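Local coordinates for protein porin (Acinetobacter baumannii AB307-0294, PDB 5DL7) that probably acts as an outer-membrane β-barrel porin, letting small solutes, perhaps including vanillate, cross the membrane, and is linked to antibiotic uptake, at residues Leu73-Phe78 with Tyr106-Ile111; Ser197-Gly202 with Ala214-Leu219; Leu228-Lys233 with Phe242-Arg247; Arg362-Ser367 with Arg394-Thr399. All coordinates share one frame; numbering follows the deposited sequence.

Interaction 1: Leu73-Phe78 with Tyr106-Ile111; sequences LAMAGF and YGKIGI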
loop_
_atom_site.group_PDB
_atom_site.type_symbol
_atom_site.label_atom_id
_atom_site.label_comp_id
_atom_site.label_asym_id
_atom_site.label_seq_id
_atom_site.Cartn_x
_atom_site.Cartn_y
_atom_site.Cartn_z
ATOM N N LEU A 73 -7.750 -15.228 8.408
ATOM C CA LEU A 73 -8.255 -14.127 7.597
ATOM C C LEU A 73 -9.174 -14.865 6.514
ATOM O O LEU A 73 -8.607 -15.557 5.731
ATOM C CB LEU A 73 -7.165 -13.450 6.975
ATOM C CG LEU A 73 -7.437 -12.255 6.099
ATOM C CD1 LEU A 73 -8.113 -11.086 6.874
ATOM C CD2 LEU A 73 -6.208 -11.860 5.351
ATOM N N ALA A 74 -10.398 -14.565 6.398
ATOM C CA ALA A 74 -11.322 -15.194 5.403
ATOM C C ALA A 74 -11.933 -14.092 4.555
ATOM O O ALA A 74 -12.389 -13.074 5.099
ATOM C CB ALA A 74 -12.338 -15.970 6.101
ATOM N N MET A 75 -11.988 -14.282 3.201
ATOM C CA MET A 75 -12.312 -13.244 2.147
ATOM C C MET A 75 -13.261 -13.854 1.168
ATOM O O MET A 75 -13.067 -15.000 0.779
ATOM C CB MET A 75 -11.115 -12.781 1.492
ATOM C CG MET A 75 -10.110 -12.085 2.395
ATOM S SD MET A 75 -8.431 -12.026 1.899
ATOM C CE MET A 75 -7.908 -13.725 2.461
ATOM N N ALA A 76 -14.412 -13.198 0.919
ATOM C CA ALA A 76 -15.338 -13.609 -0.132
ATOM C C ALA A 76 -15.695 -12.341 -0.918
ATOM O O ALA A 76 -16.254 -11.437 -0.320
ATOM C CB ALA A 76 -16.504 -14.284 0.443
ATOM N N GLY A 77 -15.496 -12.347 -2.233
ATOM C CA GLY A 77 -15.707 -11.225 -3.115
ATOM C C GLY A 77 -16.594 -11.496 -4.322
ATOM O O GLY A 77 -16.628 -12.635 -4.773
ATOM N N PHE A 78 -17.358 -10.500 -4.734
ATOM C CA PHE A 78 -18.397 -10.615 -5.763
ATOM C C PHE A 78 -18.370 -9.532 -6.740
ATOM O O PHE A 78 -18.288 -8.360 -6.330
ATOM C CB PHE A 78 -19.798 -10.533 -5.093
ATOM C CG PHE A 78 -19.991 -11.523 -3.997
ATOM C CD1 PHE A 78 -19.423 -11.327 -2.713
ATOM C CD2 PHE A 78 -20.604 -12.682 -4.277
ATOM C CE1 PHE A 78 -19.504 -12.299 -1.688
ATOM C CE2 PHE A 78 -20.809 -13.610 -3.233
ATOM C CZ PHE A 78 -20.205 -13.413 -1.956
ATOM N N TYR A 106 -14.981 -14.794 -5.875
ATOM C CA TYR A 106 -13.760 -15.406 -5.472
ATOM C C TYR A 106 -13.637 -15.387 -4.005
ATOM O O TYR A 106 -13.998 -14.330 -3.320
ATOM C CB TYR A 106 -12.527 -14.838 -6.094
ATOM C CG TYR A 106 -12.021 -13.372 -5.754
ATOM C CD1 TYR A 106 -12.847 -12.260 -5.950
ATOM C CD2 TYR A 106 -10.681 -13.133 -5.370
ATOM C CE1 TYR A 106 -12.317 -10.915 -5.726
ATOM C CE2 TYR A 106 -10.129 -11.817 -5.140
ATOM C CZ TYR A 106 -11.058 -10.707 -5.345
ATOM O OH TYR A 106 -10.511 -9.473 -5.222
ATOM N N GLY A 107 -13.055 -16.465 -3.473
ATOM C CA GLY A 107 -13.009 -16.679 -2.029
ATOM C C GLY A 107 -11.641 -17.192 -1.609
ATOM O O GLY A 107 -11.006 -17.816 -2.457
ATOM N N LYS A 108 -11.129 -16.927 -0.362
ATOM C CA LYS A 108 -9.809 -17.397 -0.004
ATOM C C LYS A 108 -9.603 -17.253 1.501
ATOM O O LYS A 108 -10.373 -16.457 2.175
ATOM C CB LYS A 108 -8.639 -16.747 -0.701
ATOM C CG LYS A 108 -8.816 -15.244 -0.959
ATOM C CD LYS A 108 -7.653 -14.559 -1.529
ATOM C CE LYS A 108 -7.988 -13.181 -2.009
ATOM N NZ LYS A 108 -6.852 -12.468 -2.591
ATOM N N ILE A 109 -8.868 -18.146 2.058
ATOM C CA ILE A 109 -8.733 -18.182 3.522
ATOM C C ILE A 109 -7.241 -18.231 3.844
ATOM O O ILE A 109 -6.499 -19.052 3.232
ATOM C CB ILE A 109 -9.539 -19.228 4.239
ATOM C CG1 ILE A 109 -9.226 -19.242 5.761
ATOM C CG2 ILE A 109 -9.209 -20.648 3.798
ATOM C CD1 ILE A 109 -10.261 -19.987 6.533
ATOM N N GLY A 110 -6.741 -17.403 4.772
ATOM C CA GLY A 110 -5.415 -17.513 5.362
ATOM C C GLY A 110 -5.371 -17.860 6.805
ATOM O O GLY A 110 -6.233 -17.474 7.523
ATOM N N ILE A 111 -4.556 -18.787 7.171
ATOM C CA ILE A 111 -4.465 -19.242 8.575
ATOM C C ILE A 111 -3.011 -19.071 9.059
ATOM O O ILE A 111 -2.092 -19.302 8.289
ATOM C CB ILE A 111 -4.673 -20.733 8.643
ATOM C CG1 ILE A 111 -5.898 -21.121 7.809
ATOM C CG2 ILE A 111 -4.762 -21.161 10.051
ATOM C CD1 ILE A 111 -7.181 -21.073 8.575
#

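Interaction 2: Ser197-Gly202 with Ala214-Leu219; sequences SFYTLG and AYHAEL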
loop_
_atom_site.group_PDB
_atom_site.type_symbol
_atom_site.label_atom_id
_atom_site.label_comp_id
_atom_site.label_asym_id
_atom_site.label_seq_id
_atom_site.Cartn_x
_atom_site.Cartn_y
_atom_site.Cartn_z
ATOM N N SER A 197 12.345 -17.144 -2.886
ATOM C CA SER A 197 12.290 -16.677 -1.514
ATOM C C SER A 197 12.660 -15.224 -1.343
ATOM O O SER A 197 13.304 -14.626 -2.170
ATOM C CB SER A 197 13.066 -17.637 -0.634
ATOM O OG SER A 197 14.410 -17.308 -0.760
ATOM N N PHE A 198 12.184 -14.668 -0.211
ATOM C CA PHE A 198 12.391 -13.283 0.138
ATOM C C PHE A 198 12.604 -13.319 1.677
ATOM O O PHE A 198 11.853 -13.981 2.413
ATOM C CB PHE A 198 11.218 -12.438 -0.216
ATOM C CG PHE A 198 11.282 -11.008 0.269
ATOM C CD1 PHE A 198 10.742 -10.734 1.513
ATOM C CD2 PHE A 198 11.931 -9.965 -0.392
ATOM C CE1 PHE A 198 10.908 -9.468 2.081
ATOM C CE2 PHE A 198 11.925 -8.635 0.121
ATOM C CZ PHE A 198 11.405 -8.396 1.371
ATOM N N TYR A 199 13.575 -12.558 2.125
ATOM C CA TYR A 199 13.685 -12.358 3.570
ATOM C C TYR A 199 13.989 -10.887 3.886
ATOM O O TYR A 199 14.537 -10.114 3.053
ATOM C CB TYR A 199 14.697 -13.221 4.176
ATOM C CG TYR A 199 16.065 -12.835 4.086
ATOM C CD1 TYR A 199 16.668 -12.040 5.064
ATOM C CD2 TYR A 199 16.906 -13.296 3.106
ATOM C CE1 TYR A 199 17.940 -11.495 4.897
ATOM C CE2 TYR A 199 18.232 -12.785 2.999
ATOM C CZ TYR A 199 18.748 -11.905 3.884
ATOM O OH TYR A 199 20.057 -11.362 3.696
ATOM N N THR A 200 13.505 -10.486 5.083
ATOM C CA THR A 200 13.802 -9.121 5.564
ATOM C C THR A 200 13.937 -9.188 7.109
ATOM O O THR A 200 13.298 -10.022 7.740
ATOM C CB THR A 200 12.766 -8.059 5.098
ATOM O OG1 THR A 200 13.246 -6.719 5.347
ATOM C CG2 THR A 200 11.462 -8.311 5.692
ATOM N N LEU A 201 14.818 -8.330 7.619
ATOM C CA LEU A 201 14.897 -8.171 9.067
ATOM C C LEU A 201 15.321 -6.730 9.427
ATOM O O LEU A 201 15.916 -5.996 8.673
ATOM C CB LEU A 201 15.810 -9.182 9.650
ATOM C CG LEU A 201 17.230 -8.993 9.547
ATOM C CD1 LEU A 201 17.942 -10.151 10.317
ATOM C CD2 LEU A 201 17.662 -9.034 8.081
ATOM N N GLY A 202 14.866 -6.306 10.617
ATOM C CA GLY A 202 15.295 -4.995 11.084
ATOM C C GLY A 202 14.522 -4.630 12.337
ATOM O O GLY A 202 14.052 -5.478 13.116
ATOM N N ALA A 214 14.893 0.786 10.460
ATOM C CA ALA A 214 16.008 0.293 9.616
ATOM C C ALA A 214 15.646 -1.157 9.296
ATOM O O ALA A 214 15.415 -1.947 10.160
ATOM C CB ALA A 214 17.351 0.421 10.258
ATOM N N TYR A 215 15.766 -1.496 8.006
ATOM C CA TYR A 215 15.543 -2.880 7.599
ATOM C C TYR A 215 16.484 -3.208 6.423
ATOM O O TYR A 215 16.887 -2.353 5.621
ATOM C CB TYR A 215 14.100 -3.131 7.069
ATOM C CG TYR A 215 13.051 -2.920 8.132
ATOM C CD1 TYR A 215 12.719 -3.892 9.016
ATOM C CD2 TYR A 215 12.473 -1.640 8.184
ATOM C CE1 TYR A 215 11.854 -3.609 10.108
ATOM C CE2 TYR A 215 11.576 -1.370 9.242
ATOM C CZ TYR A 215 11.322 -2.327 10.141
ATOM O OH TYR A 215 10.419 -1.990 11.143
ATOM N N HIS A 216 16.801 -4.460 6.329
ATOM C CA HIS A 216 17.503 -5.087 5.204
ATOM C C HIS A 216 16.615 -6.204 4.589
ATOM O O HIS A 216 15.953 -6.897 5.304
ATOM C CB HIS A 216 18.895 -5.691 5.613
ATOM C CG HIS A 216 19.477 -6.618 4.577
ATOM N ND1 HIS A 216 20.072 -6.152 3.425
ATOM C CD2 HIS A 216 19.438 -7.961 4.464
ATOM C CE1 HIS A 216 20.409 -7.175 2.670
ATOM N NE2 HIS A 216 20.121 -8.282 3.296
ATOM N N ALA A 217 16.671 -6.339 3.295
ATOM C CA ALA A 217 15.855 -7.327 2.567
ATOM C C ALA A 217 16.682 -7.896 1.368
ATOM O O ALA A 217 17.537 -7.231 0.773
ATOM C CB ALA A 217 14.604 -6.765 1.985
ATOM N N GLU A 218 16.368 -9.149 1.075
ATOM C CA GLU A 218 16.894 -9.830 -0.105
ATOM C C GLU A 218 15.734 -10.563 -0.755
ATOM O O GLU A 218 15.198 -11.506 -0.194
ATOM C CB GLU A 218 18.059 -10.722 0.205
ATOM C CG GLU A 218 18.571 -11.395 -1.064
ATOM C CD GLU A 218 19.696 -12.387 -0.779
ATOM O OE1 GLU A 218 20.676 -11.966 -0.250
ATOM O OE2 GLU A 218 19.456 -13.565 -0.901
ATOM N N LEU A 219 15.526 -10.238 -2.064
ATOM C CA LEU A 219 14.646 -11.085 -2.943
ATOM C C LEU A 219 15.610 -11.897 -3.787
ATOM O O LEU A 219 16.381 -11.332 -4.607
ATOM C CB LEU A 219 13.819 -10.160 -3.811
ATOM C CG LEU A 219 12.857 -10.761 -4.794
ATOM C CD1 LEU A 219 11.798 -11.582 -4.058
ATOM C CD2 LEU A 219 12.206 -9.725 -5.654
#

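Interaction 3: Leu228-Lys233 with Phe242-Arg247; sequences LGFNGK and FLSDVR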
loop_
_atom_site.group_PDB
_atom_site.type_symbol
_atom_site.label_atom_id
_atom_site.label_comp_id
_atom_site.label_asym_id
_atom_site.label_seq_id
_atom_site.Cartn_x
_atom_site.Cartn_y
_atom_site.Cartn_z
ATOM N N LEU A 228 16.214 3.040 5.496
ATOM C CA LEU A 228 16.352 3.805 6.740
ATOM C C LEU A 228 15.253 4.856 6.721
ATOM O O LEU A 228 14.992 5.429 5.643
ATOM C CB LEU A 228 17.669 4.601 6.762
ATOM C CG LEU A 228 18.897 3.690 6.836
ATOM C CD1 LEU A 228 20.112 4.697 6.728
ATOM C CD2 LEU A 228 18.958 2.978 8.180
ATOM N N GLY A 229 14.673 5.134 7.847
ATOM C CA GLY A 229 13.564 6.154 7.843
ATOM C C GLY A 229 13.272 6.668 9.216
ATOM O O GLY A 229 13.623 6.036 10.228
ATOM N N PHE A 230 12.560 7.798 9.265
ATOM C CA PHE A 230 12.014 8.250 10.538
ATOM C C PHE A 230 10.696 8.921 10.249
ATOM O O PHE A 230 10.432 9.378 9.154
ATOM C CB PHE A 230 12.960 9.147 11.259
ATOM C CG PHE A 230 13.231 10.476 10.630
ATOM C CD1 PHE A 230 12.354 11.546 10.824
ATOM C CD2 PHE A 230 14.296 10.689 9.849
ATOM C CE1 PHE A 230 12.576 12.758 10.208
ATOM C CE2 PHE A 230 14.556 11.935 9.241
ATOM C CZ PHE A 230 13.711 12.996 9.465
ATOM N N ASN A 231 9.891 8.979 11.287
ATOM C CA ASN A 231 8.644 9.768 11.238
ATOM C C ASN A 231 8.274 10.325 12.592
ATOM O O ASN A 231 8.580 9.733 13.611
ATOM C CB ASN A 231 7.511 8.926 10.641
ATOM C CG ASN A 231 7.078 7.754 11.482
ATOM O OD1 ASN A 231 7.745 6.719 11.538
ATOM N ND2 ASN A 231 5.896 7.894 12.170
ATOM N N GLY A 232 7.681 11.508 12.611
ATOM C CA GLY A 232 7.409 12.104 13.875
ATOM C C GLY A 232 6.292 13.101 13.867
ATOM O O GLY A 232 5.731 13.395 12.786
ATOM N N LYS A 233 5.920 13.438 15.072
ATOM C CA LYS A 233 4.903 14.464 15.314
ATOM C C LYS A 233 5.375 15.175 16.560
ATOM O O LYS A 233 5.342 14.601 17.679
ATOM C CB LYS A 233 3.551 13.808 15.512
ATOM C CG LYS A 233 2.507 14.862 15.935
ATOM C CD LYS A 233 1.123 14.152 15.952
ATOM C CE LYS A 233 0.016 15.011 16.540
ATOM N NZ LYS A 233 -1.132 14.093 16.907
ATOM N N PHE A 242 4.601 19.743 14.273
ATOM C CA PHE A 242 5.450 19.574 13.062
ATOM C C PHE A 242 5.536 18.105 12.751
ATOM O O PHE A 242 5.902 17.295 13.577
ATOM C CB PHE A 242 6.813 20.092 13.338
ATOM C CG PHE A 242 7.834 19.651 12.293
ATOM C CD1 PHE A 242 7.684 20.025 11.001
ATOM C CD2 PHE A 242 8.900 18.866 12.649
ATOM C CE1 PHE A 242 8.571 19.558 9.960
ATOM C CE2 PHE A 242 9.816 18.429 11.662
ATOM C CZ PHE A 242 9.623 18.771 10.312
ATOM N N LEU A 243 4.998 17.709 11.616
ATOM C CA LEU A 243 4.880 16.319 11.228
ATOM C C LEU A 243 5.999 16.005 10.195
ATOM O O LEU A 243 6.303 16.825 9.276
ATOM C CB LEU A 243 3.533 16.015 10.619
ATOM C CG LEU A 243 2.212 16.416 11.272
ATOM C CD1 LEU A 243 1.046 15.614 10.799
ATOM C CD2 LEU A 243 2.253 16.454 12.698
ATOM N N SER A 244 6.519 14.792 10.222
ATOM C CA SER A 244 7.613 14.377 9.270
ATOM C C SER A 244 7.478 12.919 8.987
ATOM O O SER A 244 7.087 12.097 9.830
ATOM C CB SER A 244 9.073 14.766 9.823
ATOM O OG SER A 244 9.158 14.097 11.068
ATOM N N ASP A 245 7.827 12.542 7.758
ATOM C CA ASP A 245 7.958 11.152 7.384
ATOM C C ASP A 245 8.999 11.125 6.299
ATOM O O ASP A 245 8.745 11.698 5.206
ATOM C CB ASP A 245 6.663 10.669 6.811
ATOM C CG ASP A 245 6.622 9.092 6.501
ATOM O OD1 ASP A 245 7.618 8.428 6.417
ATOM O OD2 ASP A 245 5.502 8.540 6.704
ATOM N N VAL A 246 10.107 10.448 6.561
ATOM C CA VAL A 246 11.234 10.449 5.643
ATOM C C VAL A 246 11.640 9.016 5.413
ATOM O O VAL A 246 11.727 8.228 6.349
ATOM C CB VAL A 246 12.447 11.282 6.171
ATOM C CG1 VAL A 246 13.714 11.108 5.386
ATOM C CG2 VAL A 246 12.112 12.759 6.311
ATOM N N ARG A 247 11.897 8.696 4.148
ATOM C CA ARG A 247 12.191 7.284 3.742
ATOM C C ARG A 247 13.327 7.258 2.777
ATOM O O ARG A 247 13.320 8.016 1.773
ATOM C CB ARG A 247 10.958 6.628 3.120
ATOM C CG ARG A 247 9.796 6.585 4.088
ATOM C CD ARG A 247 8.583 5.859 3.456
ATOM N NE ARG A 247 7.364 6.210 4.281
ATOM C CZ ARG A 247 6.141 5.858 4.058
ATOM N NH1 ARG A 247 5.832 5.146 3.035
ATOM N NH2 ARG A 247 5.165 6.286 4.874
#

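Interaction 4: Arg362-Ser367 with Arg394-Thr399; sequences RFKEDS and RNDMPT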
loop_
_atom_site.group_PDB
_atom_site.type_symbol
_atom_site.label_atom_id
_atom_site.label_comp_id
_atom_site.label_asym_id
_atom_site.label_seq_id
_atom_site.Cartn_x
_atom_site.Cartn_y
_atom_site.Cartn_z
ATOM N N ARG A 362 13.473 13.274 -21.724
ATOM C CA ARG A 362 12.920 13.054 -20.401
ATOM C C ARG A 362 11.453 13.264 -20.344
ATOM O O ARG A 362 10.852 14.025 -21.158
ATOM C CB ARG A 362 13.657 13.834 -19.330
ATOM C CG ARG A 362 15.156 13.553 -19.244
ATOM C CD ARG A 362 15.467 12.171 -18.569
ATOM N NE ARG A 362 16.887 11.984 -18.549
ATOM C CZ ARG A 362 17.598 11.351 -19.439
ATOM N NH1 ARG A 362 17.053 10.870 -20.533
ATOM N NH2 ARG A 362 18.916 11.275 -19.334
ATOM N N PHE A 363 10.773 12.649 -19.398
ATOM C CA PHE A 363 9.349 12.641 -19.279
ATOM C C PHE A 363 8.905 13.324 -17.936
ATOM O O PHE A 363 9.708 13.664 -17.078
ATOM C CB PHE A 363 8.799 11.193 -19.425
ATOM C CG PHE A 363 9.177 10.536 -20.727
ATOM C CD1 PHE A 363 8.432 10.841 -21.838
ATOM C CD2 PHE A 363 10.409 9.887 -20.877
ATOM C CE1 PHE A 363 8.672 10.382 -23.111
ATOM C CE2 PHE A 363 10.696 9.353 -22.162
ATOM C CZ PHE A 363 9.863 9.631 -23.218
ATOM N N LYS A 364 7.580 13.529 -17.895
ATOM C CA LYS A 364 6.974 14.245 -16.784
ATOM C C LYS A 364 5.611 13.690 -16.521
ATOM O O LYS A 364 4.898 13.110 -17.421
ATOM C CB LYS A 364 7.054 15.809 -16.971
ATOM C CG LYS A 364 6.285 16.294 -18.095
ATOM C CD LYS A 364 6.616 17.753 -18.376
ATOM C CE LYS A 364 5.744 18.044 -19.620
ATOM N NZ LYS A 364 5.904 19.392 -20.030
ATOM N N GLU A 365 5.127 13.879 -15.269
ATOM C CA GLU A 365 3.746 13.450 -14.886
ATOM C C GLU A 365 3.220 14.293 -13.751
ATOM O O GLU A 365 4.044 14.851 -12.986
ATOM C CB GLU A 365 3.679 11.945 -14.519
ATOM C CG GLU A 365 4.572 11.665 -13.338
ATOM C CD GLU A 365 4.716 10.164 -12.990
ATOM O OE1 GLU A 365 3.775 9.400 -13.265
ATOM O OE2 GLU A 365 5.640 9.741 -12.179
ATOM N N ASP A 366 1.925 14.407 -13.636
ATOM C CA ASP A 366 1.352 15.169 -12.501
ATOM C C ASP A 366 0.008 14.626 -12.119
ATOM O O ASP A 366 -0.687 13.995 -12.927
ATOM C CB ASP A 366 1.420 16.661 -12.633
ATOM C CG ASP A 366 0.456 17.305 -13.624
ATOM O OD1 ASP A 366 -0.212 16.607 -14.413
ATOM O OD2 ASP A 366 0.347 18.590 -13.631
ATOM N N SER A 367 -0.344 14.852 -10.872
ATOM C CA SER A 367 -1.653 14.416 -10.320
ATOM C C SER A 367 -2.235 15.482 -9.416
ATOM O O SER A 367 -1.514 15.946 -8.505
ATOM C CB SER A 367 -1.407 13.221 -9.382
ATOM O OG SER A 367 -1.010 12.028 -10.016
ATOM N N ARG A 394 -1.941 13.206 -15.443
ATOM C CA ARG A 394 -1.462 13.334 -16.817
ATOM C C ARG A 394 -0.002 12.903 -16.883
ATOM O O ARG A 394 0.810 13.153 -15.915
ATOM C CB ARG A 394 -1.481 14.754 -17.198
ATOM C CG ARG A 394 -2.795 15.533 -17.060
ATOM C CD ARG A 394 -2.594 17.035 -17.472
ATOM N NE ARG A 394 -1.654 17.774 -16.572
ATOM C CZ ARG A 394 -1.169 18.944 -16.894
ATOM N NH1 ARG A 394 -0.307 19.580 -16.174
ATOM N NH2 ARG A 394 -1.608 19.515 -18.063
ATOM N N ASN A 395 0.367 12.366 -18.035
ATOM C CA ASN A 395 1.797 12.221 -18.296
ATOM C C ASN A 395 2.066 12.363 -19.776
ATOM O O ASN A 395 1.071 12.393 -20.571
ATOM C CB ASN A 395 2.404 10.884 -17.729
ATOM C CG ASN A 395 2.005 9.647 -18.483
ATOM O OD1 ASN A 395 1.892 9.647 -19.736
ATOM N ND2 ASN A 395 1.748 8.591 -17.762
ATOM N N ASP A 396 3.334 12.499 -20.182
ATOM C CA ASP A 396 3.669 12.595 -21.578
ATOM C C ASP A 396 4.488 11.314 -21.983
ATOM O O ASP A 396 5.276 11.321 -22.935
ATOM C CB ASP A 396 4.423 13.880 -21.890
ATOM C CG ASP A 396 5.820 14.001 -21.239
ATOM O OD1 ASP A 396 6.152 13.124 -20.366
ATOM O OD2 ASP A 396 6.542 14.998 -21.488
ATOM N N MET A 397 4.278 10.248 -21.285
ATOM C CA MET A 397 5.017 8.997 -21.502
ATOM C C MET A 397 4.448 8.244 -22.687
ATOM O O MET A 397 3.265 8.383 -23.035
ATOM C CB MET A 397 5.013 8.070 -20.229
ATOM C CG MET A 397 5.705 8.733 -19.145
ATOM S SD MET A 397 5.804 7.433 -17.725
ATOM C CE MET A 397 5.539 8.474 -16.409
ATOM N N PRO A 398 5.193 7.342 -23.291
ATOM C CA PRO A 398 4.753 6.594 -24.387
ATOM C C PRO A 398 3.674 5.556 -24.036
ATOM O O PRO A 398 3.442 5.199 -22.878
ATOM C CB PRO A 398 5.993 5.882 -24.908
ATOM C CG PRO A 398 7.110 6.606 -24.203
ATOM C CD PRO A 398 6.591 7.193 -23.008
ATOM N N THR A 399 2.949 5.199 -25.051
ATOM C CA THR A 399 1.783 4.337 -24.838
ATOM C C THR A 399 2.038 2.904 -24.397
ATOM O O THR A 399 1.118 2.205 -23.971
ATOM C CB THR A 399 0.832 4.341 -26.127
ATOM O OG1 THR A 399 1.558 3.762 -27.145
ATOM C CG2 THR A 399 0.468 5.733 -26.398
HETATM O O HOH W 1 8.860 15.801 -20.484
#

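Interaction 1: Leu73-Phe78 with Tyr106-Ile111
The ring of Y106 is the one flat side chain meeting the other strand: it lies obliquely against the backbone of G77, CD1 lying 4.0 Å from G77 O, while F142 meets the ring edge-to-face and P95 and I175 also touch it. Glycine suits position 77, since the ring fills the side of the strand on which a side chain would stand. The two strands are antiparallel neighbours in the wall of the β-barrel. L73, M75 and G77 each form a hydrogen-bonded pair, with G110, K108 and Y106 respectively, and the bond from G77 N to Y106 O is short at 2.7 Å. On the face carrying M75, K108 and Y106, the flexible thioether and the aliphatic part of lysine cross obliquely. M75 bends at its last torsion (chi3 -82°), bringing the methyl CE back to 3.9 Å from K108 CG, and its SD passes 4.1 Å from K108 CE. K108 runs extended past these atoms, so its hydrocarbon covers M75 while NZ reaches the carbonyl oxygens of S174 and R172; a buried ammonium group is thus satisfied by main-chain acceptors. Y106 OH likewise bonds to L93 O. The other face bears A74, A76 and I109, apolar residues, consistent with the outer surface of the barrel. G107 also faces that way and forms a non-hydrogen-bonded pair with A76, A76 CA and G107 CA being 4.3 Å apart. Beside them, G107 CA makes a CA-H...O contact of 3.3 Å with M75 O, and I109 CG1 rests 3.7 Å from L73 O.

Interaction 2: Ser197-Gly202 with Ala214-Leu219
This is a main-chain ladder in the barrel wall, bordered on one face by Y199, H216 and E218, with one side-chain hydrogen bond, from H216 to Y199, crossing between the strands, and on the other by a buried layer of F198, T200, Y215, A217 and L219. Hydrogen-bonded pairs at Y199 with E218 and L201 with H216 give four backbone bonds. Y199 has its CG between the backbone N and the carbonyl carbon (chi1 80°), and the ring beyond it reaches H216 and E218. There Y199 OH accepts from H216 NE2 at 3.1 Å and lies in the imidazole plane, at its edge; the bond is bent, at 138°. The phenol ring also lies obliquely against the first methylene of glutamate, Y199 CE2 being 3.5 Å from E218 CB. Tyrosine suits this place, offering hydrocarbon to one neighbour and an acceptor to another. H216 ND1 has its own partner, Q226 NE2, in the next strand. The segments belong to the β-hairpin of strands 198-206 and 210-219. On the buried face T200 donates from OG1 to H216 O at 2.7 Å, coming from above the carbonyl plane, while L201 N meets the same oxygen at 2.9 Å, so two donors grip it; OG1 is bonded to T133 OG1 as well. The small A217 receives the tip of the phenylalanine ring, F198 CZ to A217 CB being 3.6 Å, and L219 CB lies at that ring's edge. Farther along, the Y215 ring leans on bare backbone, with Y215 CD1 3.5 Å from G202 CA.

Interaction 3: Leu228-Lys233 with Phe242-Arg247
Strands 223-235 and 240-253 form a β-hairpin in the barrel wall, and F230 and V246 meet on one face of it. The two side chains lie side by side, pointing the same way: valine presents CB over one face of the phenylalanine ring in a CH-pi contact, 4.0 Å from the ring centroid, while V246 CG2 comes to 3.5 Å from F230 CZ. F230 has its CG between backbone N and carbonyl carbon (chi1 67°), and the ring beyond it meets V246. S244 OG sits at the ring edge, 3.8 Å from F230 CE1, and the small serine pairs with G232, the two sharing backbone bonds in both directions. The opposite face is mostly polar. Within strand 240-253, R247 forms a side-on salt bridge with D245, two residues before it, NE to OD1 and NH2 to OD2, the latter at 2.9 Å, both nitrogens approaching from above the carboxylate plane. R247 NH1 goes on to P302 O, and N231 OD1 accepts from R211 NE. At one end K233 CG lies 3.6 Å from L243 CD2, aliphatic chain alongside leucine. The apolar F230-V246 face is consistent with a lipid-facing surface, while the charged face probably looks inward, where paired charges would be less costly.

Interaction 4: Arg362-Ser367 with Arg394-Thr399
An Asx turn ends the pairing here: N395 OD1 accepts from M397 N, the chain bends away, and the short carboxylate of D396 continues the contact with K364. D396 OD1 takes the bond from K364 N at 2.9 Å, on the syn side of the carboxylate, much as a backbone carbonyl would in a continued ladder, while D396 N donates to K364 O. A water bridges D396 OD2 to R362 O. Both segments lie at the open end of the β-hairpin of strands 363-375 and 384-395, part of the barrel wall. One step back, at the hydrogen-bonded pair of D366 and R394, the backbone bonds are joined by a salt bridge: arginine is long enough to reach across the pair, and R394 holds D366 side-on, NE to OD1 at 2.8 Å and NH1 to OD2 at 2.8 Å, both oxygens near the guanidinium plane. The bend in R394 (chi3 -64°) sets NE toward the acid, whose OD2 also bonds to Y347 OH. Beyond the paired residues, F363, M397 and P398 pack together. F363 turns its ring edge to D396 O, with CD1 at 3.4 Å, and P398 CD, off-centre in a CH-pi contact, lies 3.8 Å from F363 CE1. M397 CE reaches E365 OE1, an oxygen that Y393 OH and S310 OG already bind.

How the interactions relate
All four contacts pair antiparallel neighbours in one barrel wall. Interactions 2 and 3 are in successive hairpins and touch, A214 CB lying 3.7 Å from L228 CD2; interactions 1 and 4 stand apart, their centres about 37 Å from each other. Interactions 1, 2 and 4 are partly buried, whereas interaction 3 is a surface contact. Ladders run through interactions 1 to 3, but in interaction 4 regular pairing stops and an aspartate side chain continues it. Charge is handled differently too: a lysine whose ammonium is bound by loop carbonyls in interaction 1, an ion pair within one strand in interaction 3, and one across strands in interaction 4, while interaction 2 relies on tyrosine, histidine and threonine hydrogen bonds, with no ion pair between its segments.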